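PDB 2H9F: hypothetical protein from Pseudomonas aeruginosa, which probably isomerises methylaconitate, as a member of the PrpF family, which shares the two-domain fold of diaminopimelate epimerase. Local coordinates for residues 54-59 / 92-97; 42-47 / 389-394; 69-74 / 103-108; 12-17 / 21-26; 110-115 / 135-140. All coordinates share one frame; numbering follows the deposited sequence.

Contact 1: residues 54-59 / 92-97; sequences PYAAHI and VSIDKP
Over one face of the H58 imidazole lies CG2 of I94, 4.0 Å from H58 NE2, while I94 CG1 comes to 3.9 Å from H58 CE1. The isoleucine is set nearly perpendicular to the histidine side chain and presents its methyl and methylene branches to the far end of the ring. Both ring nitrogens are engaged beyond this contact, ND1 with the backbone N of A65 and NE2 with the hydroxyl of S51, which fixes the rotation of the imidazole while I94 packs against it; the same hydroxyl reaches the carbonyl of S93, so a single serine ties the ring to the backbone of the loop facing it. The backbone of A56 completes the apolar patch, its CA 3.9 Å from I94 CG2. In I94 this methyl lies anti to the backbone N (CG1 has chi1 -64°), and both branches of the beta carbon are thereby used on the H58 ring. Two irregular loops are joined here, one following helix 39-49 and the other leaving strand 85-92. Segment 54-59 is tightly coiled, with A56 and H58 both in the left-handed helical region, and D53 binds the backbone N atoms of Y55, A57 and H58. Segment 92-97 turns through an ST motif in which K96 N donates to S93 OG over 3.1 Å, at an N-H...O angle of 152°. On the dimer side, Y55 OH bonds G167 N of the second subunit.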
# COMPACT_ATOMS: atom_id res chain seq x y z
N PRO A 54 13.25 1.19 -5.11
CA PRO A 54 14.03 0.02 -4.71
C PRO A 54 13.50 -0.65 -3.45
O PRO A 54 13.71 -1.83 -3.23
CB PRO A 54 15.39 0.63 -4.39
CG PRO A 54 15.40 1.92 -5.03
CD PRO A 54 14.03 2.41 -4.99
N TYR A 55 12.84 0.12 -2.61
CA TYR A 55 12.21 -0.44 -1.41
C TYR A 55 10.87 -1.13 -1.68
O TYR A 55 10.29 -1.76 -0.80
CB TYR A 55 12.03 0.67 -0.43
CG TYR A 55 13.31 1.45 -0.11
CD1 TYR A 55 14.30 0.88 0.67
CD2 TYR A 55 13.51 2.73 -0.59
CE1 TYR A 55 15.46 1.55 0.97
CE2 TYR A 55 14.68 3.43 -0.31
CZ TYR A 55 15.66 2.83 0.48
OH TYR A 55 16.81 3.52 0.83
N ALA A 56 10.33 -0.96 -2.88
CA ALA A 56 9.08 -1.60 -3.21
C ALA A 56 7.97 -1.29 -2.21
O ALA A 56 7.19 -2.18 -1.91
CB ALA A 56 9.30 -3.16 -3.34
N ALA A 57 7.87 -0.05 -1.72
CA ALA A 57 6.92 0.31 -0.66
C ALA A 57 6.12 1.59 -0.95
O ALA A 57 5.09 1.84 -0.33
CB ALA A 57 7.69 0.46 0.66
N HIS A 58 6.58 2.38 -1.92
CA HIS A 58 5.90 3.64 -2.31
C HIS A 58 5.61 4.55 -1.10
O HIS A 58 4.54 5.16 -0.97
CB HIS A 58 4.63 3.34 -3.09
CG HIS A 58 4.88 2.99 -4.52
ND1 HIS A 58 3.95 2.34 -5.29
CD2 HIS A 58 5.93 3.25 -5.32
CE1 HIS A 58 4.41 2.22 -6.52
NE2 HIS A 58 5.62 2.74 -6.56
N ILE A 59 6.59 4.64 -0.20
CA ILE A 59 6.49 5.53 0.93
C ILE A 59 6.66 6.97 0.49
O ILE A 59 6.22 7.85 1.16
CB ILE A 59 7.46 5.13 2.06
CG1 ILE A 59 6.93 3.87 2.78
CG2 ILE A 59 7.59 6.20 3.07
CD1 ILE A 59 5.64 4.06 3.59
N VAL A 92 2.03 2.18 -13.72
CA VAL A 92 3.35 2.63 -13.32
C VAL A 92 4.07 1.45 -12.67
O VAL A 92 3.62 0.92 -11.69
CB VAL A 92 3.24 3.87 -12.37
CG1 VAL A 92 4.60 4.33 -11.90
CG2 VAL A 92 2.45 5.02 -13.07
N SER A 93 5.20 1.03 -13.23
CA SER A 93 5.98 -0.05 -12.62
C SER A 93 6.49 0.36 -11.24
O SER A 93 6.79 1.53 -11.01
CB SER A 93 7.14 -0.42 -13.53
OG SER A 93 8.06 -1.23 -12.84
N ILE A 94 6.58 -0.58 -10.32
CA ILE A 94 6.93 -0.24 -8.93
C ILE A 94 8.44 -0.04 -8.84
O ILE A 94 8.91 0.94 -8.28
CB ILE A 94 6.46 -1.30 -7.93
CG1 ILE A 94 4.92 -1.35 -7.95
CG2 ILE A 94 7.02 -1.00 -6.47
CD1 ILE A 94 4.28 -2.49 -7.16
N ASP A 95 9.16 -0.94 -9.48
CA ASP A 95 10.58 -1.06 -9.28
C ASP A 95 11.42 -0.65 -10.49
O ASP A 95 12.62 -0.43 -10.35
CB ASP A 95 10.89 -2.51 -8.92
CG ASP A 95 10.70 -3.45 -10.09
OD1 ASP A 95 9.66 -3.41 -10.79
OD2 ASP A 95 11.62 -4.26 -10.30
N LYS A 96 10.80 -0.53 -11.66
CA LYS A 96 11.48 -0.05 -12.85
C LYS A 96 10.88 1.31 -13.26
O LYS A 96 9.73 1.65 -12.88
CB LYS A 96 11.41 -1.10 -13.99
CG LYS A 96 12.16 -2.41 -13.62
CD LYS A 96 12.15 -3.52 -14.72
N PRO A 97 11.68 2.13 -13.96
CA PRO A 97 11.15 3.39 -14.48
C PRO A 97 10.43 3.13 -15.78
O PRO A 97 11.05 3.13 -16.85
CB PRO A 97 12.40 4.24 -14.67
CG PRO A 97 13.46 3.23 -15.04
CD PRO A 97 13.10 1.94 -14.34

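Contact 2: residues 42-47 / 389-394; sequences DRLFMR and VRVPGD
L44 and R47 of helix 42-47 meet strand 389-392 across an axis separation of 9.2 Å, the N-to-C directions being turned 113° apart. V391 points at the helix and packs against two of its side chains. Its CG2 touches L44 CD1 at 3.8 Å, the leucine lying crosswise to the valine, while V391 CB lies 4.1 Å from R47 CG on the aliphatic part of the arginine, which runs past the valine in the opposite sense. R47 leaves the helix with CG anti to the backbone N (chi1 -164°) and bends at its second and third torsions; this turns one face of the guanidinium to the CD-CG edge of P392. In this conformer, one of two modelled, P392 CD sits over the centre of the guanidinium, 3.7 Å from R47 CZ. Helix 39-49 packs across strand 388-392, the antiparallel neighbour of strand 7-17, where V391 is hydrogen-bonded to I8 through the backbone. The subunit interface is close by: V389 pairs antiparallel with a strand of the second subunit, continuing the sheet into it, and R47 makes a cation-pi contact with F170 of that chain.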
# COMPACT_ATOMS: atom_id res chain seq x y z
N ASP A 42 5.58 10.56 -18.57
CA ASP A 42 5.93 9.27 -17.96
C ASP A 42 6.68 9.55 -16.66
O ASP A 42 6.29 9.04 -15.60
CB ASP A 42 6.78 8.46 -18.98
CG ASP A 42 5.92 7.76 -20.05
OD1 ASP A 42 4.72 8.07 -20.17
OD2 ASP A 42 6.47 6.90 -20.79
N ARG A 43 7.68 10.44 -16.72
CA ARG A 43 8.46 10.87 -15.53
C ARG A 43 7.56 11.46 -14.46
O ARG A 43 7.67 11.15 -13.23
CB ARG A 43 9.51 11.93 -15.94
CG ARG A 43 10.53 11.51 -16.97
CD ARG A 43 11.75 12.47 -17.08
NE ARG A 43 11.46 13.76 -17.73
CZ ARG A 43 11.86 14.10 -18.95
NH1 ARG A 43 12.57 13.25 -19.68
NH2 ARG A 43 11.55 15.27 -19.48
N LEU A 44 6.63 12.32 -14.90
CA LEU A 44 5.73 12.96 -13.96
C LEU A 44 4.97 11.89 -13.16
O LEU A 44 4.95 11.92 -11.93
CB LEU A 44 4.75 13.92 -14.63
CG LEU A 44 3.68 14.47 -13.65
CD1 LEU A 44 4.30 15.33 -12.59
CD2 LEU A 44 2.56 15.24 -14.39
N PHE A 45 4.38 10.94 -13.87
CA PHE A 45 3.55 9.93 -13.25
C PHE A 45 4.34 8.94 -12.39
O PHE A 45 3.91 8.53 -11.30
CB PHE A 45 2.72 9.24 -14.32
CG PHE A 45 1.63 10.12 -14.90
CD1 PHE A 45 1.31 11.34 -14.33
CD2 PHE A 45 0.87 9.67 -15.95
CE1 PHE A 45 0.33 12.12 -14.86
CE2 PHE A 45 -0.15 10.43 -16.43
CZ PHE A 45 -0.40 11.67 -15.92
N MSE A 46 5.53 8.58 -12.85
CA MSE A 46 6.49 7.83 -12.02
C MSE A 46 6.66 8.57 -10.70
O MSE A 46 6.45 8.03 -9.56
CB MSE A 46 7.86 7.69 -12.80
CG MSE A 46 7.88 6.65 -13.82
SE MSE A 46 9.63 6.75 -14.58
CE MSE A 46 9.35 6.51 -16.55
N ARG A 47 6.84 9.87 -10.78
CA ARG A 47 7.18 10.62 -9.57
C ARG A 47 5.95 10.79 -8.67
O ARG A 47 6.04 10.70 -7.42
CB ARG A 47 7.87 11.94 -9.95
CG ARG A 47 8.61 12.65 -8.80
CD ARG A 47 9.97 12.01 -8.38
NE ARG A 47 10.02 12.22 -6.94
CZ ARG A 47 10.88 12.93 -6.23
NH1 ARG A 47 11.99 13.50 -6.73
NH2 ARG A 47 10.64 13.01 -4.92
N VAL A 389 -1.73 17.19 -6.14
CA VAL A 389 -0.54 16.43 -5.82
C VAL A 389 0.66 17.36 -5.92
O VAL A 389 0.67 18.31 -6.74
CB VAL A 389 -0.33 15.18 -6.72
CG1 VAL A 389 -1.33 14.15 -6.47
CG2 VAL A 389 -0.29 15.52 -8.28
N ARG A 390 1.70 17.04 -5.16
CA ARG A 390 2.99 17.73 -5.29
C ARG A 390 4.12 16.81 -5.73
O ARG A 390 4.22 15.67 -5.31
CB ARG A 390 3.41 18.38 -3.99
CG ARG A 390 2.42 19.35 -3.40
CD ARG A 390 3.14 20.14 -2.28
NE ARG A 390 2.31 21.19 -1.78
CZ ARG A 390 2.69 22.12 -0.92
NH1 ARG A 390 3.94 22.18 -0.47
NH2 ARG A 390 1.80 23.02 -0.50
N VAL A 391 4.95 17.32 -6.63
CA VAL A 391 6.18 16.68 -6.96
C VAL A 391 7.24 17.78 -7.12
O VAL A 391 6.91 18.92 -7.40
CB VAL A 391 6.13 15.82 -8.27
CG1 VAL A 391 5.05 14.72 -8.17
CG2 VAL A 391 5.89 16.69 -9.46
N PRO A 392 8.52 17.41 -6.96
CA PRO A 392 9.59 18.34 -7.31
C PRO A 392 9.59 18.72 -8.80
O PRO A 392 9.40 17.87 -9.67
CB PRO A 392 10.85 17.57 -6.89
CG PRO A 392 10.37 16.65 -5.83
CD PRO A 392 9.06 16.18 -6.37
N GLY A 393 9.85 19.99 -9.08
CA GLY A 393 9.66 20.53 -10.42
C GLY A 393 10.67 20.00 -11.42
O GLY A 393 10.42 20.00 -12.61
N ASP A 394 11.76 19.48 -10.90
CA ASP A 394 12.89 19.00 -11.65
C ASP A 394 12.77 17.50 -11.87
O ASP A 394 13.64 16.91 -12.51
CB ASP A 394 14.17 19.24 -10.81
CG ASP A 394 14.21 18.37 -9.51
OD1 ASP A 394 13.41 18.64 -8.61
OD2 ASP A 394 15.02 17.39 -9.38

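Contact 3: residues 69-74 / 103-108; sequences TSKCVI and GNCGNL
K71 and L108 lie aslant one another, and the tightest apolar meeting is between K71 CD and L108 CD1 at 3.5 Å. K71 runs extended from the strand until its fourth torsion (chi4 -80°), where the chain bends and brings the ammonium end alongside C105; NZ lies 3.8 Å from C105 SG. The amine is bonded to Q91 OE1, with a weaker bond to Y89 OH, so strand 85-92 steers it. L108 meets V73 differently: the two side chains pass flank to flank, heading opposite ways, and V73 CG2 reaches the same methyl, L108 CD1, at 3.7 Å. One leucine methyl thus touches both the lysine methylenes and the valine two residues further on. C105 turns its SG anti to its own backbone N (chi1 -170°), toward the first turn of the helix, where SG accepts from L108 N at 3.4 Å with an N-H...S angle of 163°. C105 is the N-cap residue of the weakly bonded start of the helix, and this capping bond ties the cysteine and the leucine together on the side facing the strand. Strand 71-77 lies between its parallel neighbour 20-26 and antiparallel 85-92; the start of helix 106-118 rests on one of its faces, and on the other C72 packs against helix 39-49.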
# COMPACT_ATOMS: atom_id res chain seq x y z
N THR A 69 -2.65 -0.35 -7.17
CA THR A 69 -2.51 0.96 -6.57
C THR A 69 -1.32 1.68 -7.15
O THR A 69 -0.71 2.49 -6.48
CB THR A 69 -2.29 0.88 -5.04
OG1 THR A 69 -1.12 0.08 -4.77
CG2 THR A 69 -3.48 0.31 -4.34
N SER A 70 -0.98 1.39 -8.40
CA SER A 70 0.14 2.03 -9.03
C SER A 70 -0.27 2.50 -10.43
O SER A 70 0.27 2.11 -11.44
CB SER A 70 1.35 1.11 -9.02
OG SER A 70 2.45 1.74 -9.67
N LYS A 71 -1.25 3.40 -10.42
CA LYS A 71 -1.96 3.78 -11.61
C LYS A 71 -2.26 5.29 -11.69
O LYS A 71 -2.70 5.88 -10.74
CB LYS A 71 -3.32 3.01 -11.65
CG LYS A 71 -3.24 1.50 -11.63
CD LYS A 71 -4.66 0.88 -11.72
CE LYS A 71 -4.72 -0.63 -11.40
NZ LYS A 71 -4.34 -1.49 -12.49
N CYS A 72 -2.11 5.85 -12.88
CA CYS A 72 -2.47 7.23 -13.16
C CYS A 72 -3.42 7.27 -14.38
O CYS A 72 -3.27 6.47 -15.32
CB CYS A 72 -1.23 8.03 -13.48
SG CYS A 72 -0.26 8.46 -11.99
N VAL A 73 -4.35 8.21 -14.37
CA VAL A 73 -5.35 8.34 -15.44
C VAL A 73 -5.45 9.79 -15.88
O VAL A 73 -5.47 10.69 -15.04
CB VAL A 73 -6.72 7.85 -14.94
CG1 VAL A 73 -7.89 8.23 -15.93
CG2 VAL A 73 -6.69 6.35 -14.68
N ILE A 74 -5.44 10.00 -17.20
CA ILE A 74 -5.76 11.29 -17.86
C ILE A 74 -7.14 11.19 -18.56
O ILE A 74 -7.39 10.25 -19.31
CB ILE A 74 -4.71 11.69 -18.93
CG1 ILE A 74 -3.29 11.73 -18.32
CG2 ILE A 74 -5.09 13.09 -19.53
CD1 ILE A 74 -2.16 11.86 -19.37
N GLY A 103 -2.48 -1.17 -22.00
CA GLY A 103 -3.62 -1.96 -21.51
C GLY A 103 -4.83 -1.10 -21.24
O GLY A 103 -4.79 0.13 -21.42
N ASN A 104 -5.92 -1.75 -20.81
CA ASN A 104 -6.98 -1.07 -20.04
C ASN A 104 -7.17 -1.72 -18.66
O ASN A 104 -6.92 -2.92 -18.43
CB ASN A 104 -8.37 -1.00 -20.77
CG ASN A 104 -9.45 -0.16 -19.95
OD1 ASN A 104 -9.12 0.89 -19.36
ND2 ASN A 104 -10.72 -0.66 -19.89
N CYS A 105 -7.65 -0.85 -17.77
CA CYS A 105 -8.14 -1.22 -16.48
C CYS A 105 -9.66 -1.01 -16.46
O CYS A 105 -10.16 0.12 -16.42
CB CYS A 105 -7.46 -0.35 -15.41
SG CYS A 105 -7.84 -0.97 -13.84
N GLY A 106 -10.38 -2.11 -16.51
CA GLY A 106 -11.82 -2.07 -16.45
C GLY A 106 -12.31 -1.56 -15.11
O GLY A 106 -13.40 -0.98 -15.01
N ASN A 107 -11.51 -1.78 -14.05
CA ASN A 107 -11.89 -1.28 -12.70
C ASN A 107 -11.81 0.23 -12.66
O ASN A 107 -12.80 0.87 -12.23
CB ASN A 107 -11.11 -1.97 -11.57
CG ASN A 107 -11.69 -3.33 -11.26
OD1 ASN A 107 -12.66 -3.45 -10.49
ND2 ASN A 107 -11.18 -4.36 -11.92
N LEU A 108 -10.69 0.80 -13.19
CA LEU A 108 -10.57 2.26 -13.23
C LEU A 108 -11.50 2.94 -14.23
O LEU A 108 -11.79 4.11 -14.07
CB LEU A 108 -9.11 2.74 -13.37
CG LEU A 108 -8.23 2.66 -12.10
CD1 LEU A 108 -6.99 3.49 -12.29
CD2 LEU A 108 -8.92 3.01 -10.74

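Contact 4: residues 12-17 / 21-26; sequences ATYLRG and KGVFFR. With SO4 (sulfate ion), chain H.
T13 and F24 form a hydrogen-bonded antiparallel pair: F24 N donates to T13 O over a short 2.6 Å, and T13 N returns the bond to F24 O at 3.0 Å. L15 and G22 repeat the pattern, with G22 N to L15 O at 2.9 Å. Y14 with V23 and R16 with K21 are the non-hydrogen-bonded pairs of this beta-hairpin. A water bridges Y14 OH (3.1 Å) and K21 NZ (3.2 Å). K21 NZ is held further by the H58 and G61 carbonyls of the second subunit, and the lysine methylenes run obliquely past the tyrosine. On the face carrying L15 and F24, L15 CD1 stands over the phenyl ring in a CH-pi contact, 3.6 Å from the F24 ring centroid and 29° off the ring normal, the L15 and F24 side chains being set nearly perpendicular to each other. A12 CB packs against V23 CG1 (3.9 Å) and F25. R26 NH1 makes two weak bonds to a sulfate, probably from the crystallisation liquor. The two faces differ in chemistry: F24 and L15 turn to F115 of helix 106-118 in the core, whereas Y14, R16 and K21 address the dimer interface, R16 through a salt bridge with D60 of the second subunit.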
# COMPACT_ATOMS: atom_id res chain seq x y z
N ALA A 12 -5.45 17.30 -9.01
CA ALA A 12 -5.64 15.85 -9.16
C ALA A 12 -6.76 15.44 -8.23
O ALA A 12 -7.07 16.12 -7.27
CB ALA A 12 -4.39 15.04 -8.73
N THR A 13 -7.27 14.26 -8.53
CA THR A 13 -8.28 13.58 -7.74
C THR A 13 -7.84 12.12 -7.59
O THR A 13 -7.47 11.43 -8.56
CB THR A 13 -9.64 13.69 -8.41
OG1 THR A 13 -9.87 15.07 -8.72
CG2 THR A 13 -10.77 13.17 -7.46
N TYR A 14 -7.89 11.67 -6.34
CA TYR A 14 -7.51 10.32 -6.04
C TYR A 14 -8.78 9.54 -5.77
O TYR A 14 -9.54 9.84 -4.84
CB TYR A 14 -6.54 10.33 -4.85
CG TYR A 14 -5.93 9.00 -4.49
CD1 TYR A 14 -5.20 8.26 -5.39
CD2 TYR A 14 -6.08 8.49 -3.22
CE1 TYR A 14 -4.60 7.02 -5.04
CE2 TYR A 14 -5.49 7.27 -2.86
CZ TYR A 14 -4.79 6.53 -3.76
OH TYR A 14 -4.25 5.36 -3.36
N LEU A 15 -9.03 8.55 -6.62
CA LEU A 15 -10.30 7.81 -6.59
C LEU A 15 -10.03 6.33 -6.48
O LEU A 15 -9.05 5.79 -7.05
CB LEU A 15 -11.07 7.92 -7.92
CG LEU A 15 -11.74 9.21 -8.37
CD1 LEU A 15 -10.89 9.87 -9.37
CD2 LEU A 15 -13.15 8.89 -8.95
N ARG A 16 -10.98 5.66 -5.85
CA ARG A 16 -11.17 4.23 -6.00
C ARG A 16 -12.12 3.99 -7.14
O ARG A 16 -13.22 4.54 -7.17
CB ARG A 16 -11.81 3.60 -4.79
CG ARG A 16 -12.01 2.11 -5.00
CD ARG A 16 -12.73 1.40 -3.87
NE ARG A 16 -14.07 1.91 -3.56
CZ ARG A 16 -15.16 1.68 -4.29
NH1 ARG A 16 -15.09 1.01 -5.42
NH2 ARG A 16 -16.32 2.17 -3.89
N GLY A 17 -11.68 3.17 -8.08
CA GLY A 17 -12.51 2.75 -9.22
C GLY A 17 -12.52 1.24 -9.20
O GLY A 17 -11.49 0.58 -9.42
N LYS A 21 -7.13 1.71 -7.03
CA LYS A 21 -7.03 3.15 -6.73
C LYS A 21 -6.15 3.77 -7.81
O LYS A 21 -5.18 3.17 -8.23
CB LYS A 21 -6.42 3.40 -5.36
CG LYS A 21 -7.31 2.96 -4.23
CD LYS A 21 -6.82 3.44 -2.85
CE LYS A 21 -5.59 2.68 -2.27
NZ LYS A 21 -5.21 3.19 -0.95
N GLY A 22 -6.48 4.99 -8.22
CA GLY A 22 -5.67 5.69 -9.19
C GLY A 22 -5.69 7.20 -8.93
O GLY A 22 -6.58 7.72 -8.25
N VAL A 23 -4.68 7.88 -9.46
CA VAL A 23 -4.59 9.31 -9.37
C VAL A 23 -5.08 9.79 -10.72
O VAL A 23 -4.52 9.38 -11.73
CB VAL A 23 -3.15 9.84 -9.15
CG1 VAL A 23 -3.20 11.36 -8.97
CG2 VAL A 23 -2.47 9.17 -7.95
N PHE A 24 -6.13 10.63 -10.70
CA PHE A 24 -6.79 11.11 -11.90
C PHE A 24 -6.48 12.59 -12.19
O PHE A 24 -6.52 13.44 -11.30
CB PHE A 24 -8.31 10.90 -11.82
CG PHE A 24 -8.76 9.49 -12.00
CD1 PHE A 24 -8.48 8.51 -11.04
CD2 PHE A 24 -9.55 9.14 -13.07
CE1 PHE A 24 -8.90 7.23 -11.19
CE2 PHE A 24 -9.99 7.86 -13.21
CZ PHE A 24 -9.67 6.90 -12.28
N PHE A 25 -6.18 12.85 -13.46
CA PHE A 25 -5.91 14.19 -13.92
C PHE A 25 -6.80 14.58 -15.08
O PHE A 25 -7.00 13.77 -15.97
CB PHE A 25 -4.47 14.27 -14.44
CG PHE A 25 -3.45 13.92 -13.42
CD1 PHE A 25 -3.07 12.61 -13.22
CD2 PHE A 25 -2.87 14.92 -12.64
CE1 PHE A 25 -2.12 12.27 -12.25
CE2 PHE A 25 -1.87 14.60 -11.71
CZ PHE A 25 -1.49 13.28 -11.53
N ARG A 26 -7.25 15.82 -15.12
CA ARG A 26 -7.69 16.41 -16.40
C ARG A 26 -6.49 16.79 -17.25
O ARG A 26 -5.54 17.38 -16.73
CB ARG A 26 -8.49 17.67 -16.19
CG ARG A 26 -9.54 17.56 -15.11
CD ARG A 26 -10.48 18.72 -15.11
NE ARG A 26 -9.79 19.99 -14.95
CZ ARG A 26 -10.39 21.17 -14.96
NH1 ARG A 26 -11.70 21.27 -15.12
NH2 ARG A 26 -9.65 22.27 -14.84
S SO4 H . -12.17 25.17 -14.52
O1 SO4 H . -12.62 24.17 -13.55
O2 SO4 H . -12.20 24.61 -15.88
O3 SO4 H . -13.06 26.32 -14.45
O4 SO4 H . -10.80 25.59 -14.21
O HOH W 1 -3.41 5.72 -0.40

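Contact 5: residues 110-115 / 135-140; sequences TGAGAF and VRIWQA
Apolar contact carries this meeting of V135 and I137 with the helix at A112 and G113. I137 CD1 comes 4.3 Å from A112 CB, a loose touch between side chains. More of the burial is against the helix backbone: G113 has no side chain, and the two strand residues lie on its main chain, I137 CD1 3.9 Å from G113 N and V135 CG2 3.7 Å from G113 O. The extended I137 chain (chi2 162°) lets its terminal methyl reach the helix, whereas V135 sits nearer and needs only its beta branches. Of hydrogen bonds across the segments there are none, so these two segments meet through van der Waals contact. In backbone terms the axes approach to 8.8 Å with an angle of 124° between directions, and at G113 the main chains come closer, its CA lying 5.8 Å from V135 CA. V135 and I137, two residues apart on the strand, share its inner side, with Y87 of strand 85-92 beside I137. A buried helix, 106-118, wrapped by strands whose alternate side chains point in at it, is the layout of each domain in the diaminopimelate epimerase-like fold, to which the PrpF family belongs.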
# COMPACT_ATOMS: atom_id res chain seq x y z
N THR A 110 -14.65 2.59 -14.19
CA THR A 110 -15.70 3.06 -13.32
C THR A 110 -15.32 4.46 -12.84
O THR A 110 -16.15 5.35 -12.91
CB THR A 110 -15.90 2.11 -12.13
OG1 THR A 110 -15.67 0.75 -12.54
CG2 THR A 110 -17.30 2.25 -11.60
N GLY A 111 -14.06 4.66 -12.42
CA GLY A 111 -13.58 5.95 -11.97
C GLY A 111 -13.54 6.97 -13.09
O GLY A 111 -13.85 8.14 -12.87
N ALA A 112 -13.20 6.54 -14.30
CA ALA A 112 -13.24 7.43 -15.47
C ALA A 112 -14.63 8.04 -15.66
O ALA A 112 -14.74 9.20 -15.95
CB ALA A 112 -12.78 6.73 -16.73
N GLY A 113 -15.69 7.25 -15.51
CA GLY A 113 -17.03 7.76 -15.73
C GLY A 113 -17.41 8.77 -14.67
O GLY A 113 -17.94 9.82 -14.96
N ALA A 114 -17.06 8.48 -13.43
CA ALA A 114 -17.34 9.39 -12.31
C ALA A 114 -16.51 10.69 -12.43
O ALA A 114 -17.03 11.81 -12.33
CB ALA A 114 -17.08 8.70 -11.02
N PHE A 115 -15.22 10.53 -12.70
CA PHE A 115 -14.31 11.65 -12.79
C PHE A 115 -14.67 12.56 -13.92
O PHE A 115 -14.48 13.76 -13.82
CB PHE A 115 -12.88 11.16 -12.99
CG PHE A 115 -11.85 12.27 -12.98
CD1 PHE A 115 -11.67 13.04 -11.85
CD2 PHE A 115 -11.06 12.52 -14.09
CE1 PHE A 115 -10.71 14.04 -11.83
CE2 PHE A 115 -10.15 13.50 -14.07
CZ PHE A 115 -9.97 14.26 -12.93
N VAL A 135 -22.30 8.41 -19.50
CA VAL A 135 -21.00 8.94 -19.85
C VAL A 135 -20.41 8.06 -20.95
O VAL A 135 -20.19 6.88 -20.74
CB VAL A 135 -20.05 9.01 -18.65
CG1 VAL A 135 -18.73 9.62 -19.08
CG2 VAL A 135 -20.67 9.80 -17.51
N ARG A 136 -20.15 8.63 -22.12
CA ARG A 136 -19.61 7.87 -23.24
C ARG A 136 -18.08 8.01 -23.29
O ARG A 136 -17.55 9.07 -23.65
CB ARG A 136 -20.22 8.39 -24.53
CG ARG A 136 -21.77 8.33 -24.54
CD ARG A 136 -22.35 9.16 -25.71
NE ARG A 136 -22.05 10.58 -25.55
CZ ARG A 136 -22.18 11.51 -26.49
NH1 ARG A 136 -22.63 11.21 -27.69
NH2 ARG A 136 -21.86 12.76 -26.22
N ILE A 137 -17.37 6.91 -22.95
CA ILE A 137 -15.91 6.93 -22.75
C ILE A 137 -15.22 6.31 -23.95
O ILE A 137 -15.57 5.21 -24.38
CB ILE A 137 -15.50 6.14 -21.51
CG1 ILE A 137 -16.22 6.71 -20.28
CG2 ILE A 137 -13.96 6.17 -21.34
CD1 ILE A 137 -16.24 5.78 -19.04
N TRP A 138 -14.29 7.05 -24.54
CA TRP A 138 -13.41 6.48 -25.55
C TRP A 138 -12.16 6.01 -24.83
O TRP A 138 -11.41 6.82 -24.34
CB TRP A 138 -13.04 7.53 -26.55
CG TRP A 138 -12.16 7.05 -27.63
CD1 TRP A 138 -10.89 7.48 -27.89
CD2 TRP A 138 -12.47 6.09 -28.63
NE1 TRP A 138 -10.40 6.84 -28.99
CE2 TRP A 138 -11.35 5.98 -29.47
CE3 TRP A 138 -13.60 5.31 -28.91
CZ2 TRP A 138 -11.31 5.11 -30.57
CZ3 TRP A 138 -13.56 4.45 -30.00
CH2 TRP A 138 -12.42 4.36 -30.82
N GLN A 139 -12.00 4.70 -24.71
CA GLN A 139 -10.83 4.09 -24.12
C GLN A 139 -9.76 4.31 -25.17
O GLN A 139 -9.72 3.65 -26.19
CB GLN A 139 -11.07 2.61 -23.80
CG GLN A 139 -10.37 2.09 -22.58
CD GLN A 139 -8.87 2.32 -22.65
OE1 GLN A 139 -8.27 2.01 -23.68
NE2 GLN A 139 -8.25 2.86 -21.56
N ALA A 140 -8.91 5.30 -24.89
CA ALA A 140 -7.88 5.77 -25.82
C ALA A 140 -6.69 4.79 -25.94
O ALA A 140 -6.04 4.76 -26.97
CB ALA A 140 -7.40 7.18 -25.42

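How the contacts relate
Contacts 3, 4 and 5 lie in the buried interior around helix 106-118: contacts 3 and 5 use that helix directly, and contact 4 supplies F24, which packs on it, and pairs with strand 71-77 of contact 3 through V73 and F25. Contacts 1 and 2 lie further out, around helix 39-49, where M46 packs against P97 and F45 reaches C72 of contact 3 and F25 of contact 4. Contact 1 is partly exposed and its segments are loops; contact 2 is buried. Backbone hydrogen bonding between segments belongs to contact 4 alone; the others rest on apolar packing, in contact 5 largely against the helix backbone. Contacts 1, 2 and 4 meet the second subunit, contact 3 only through T69, contact 5 not at all.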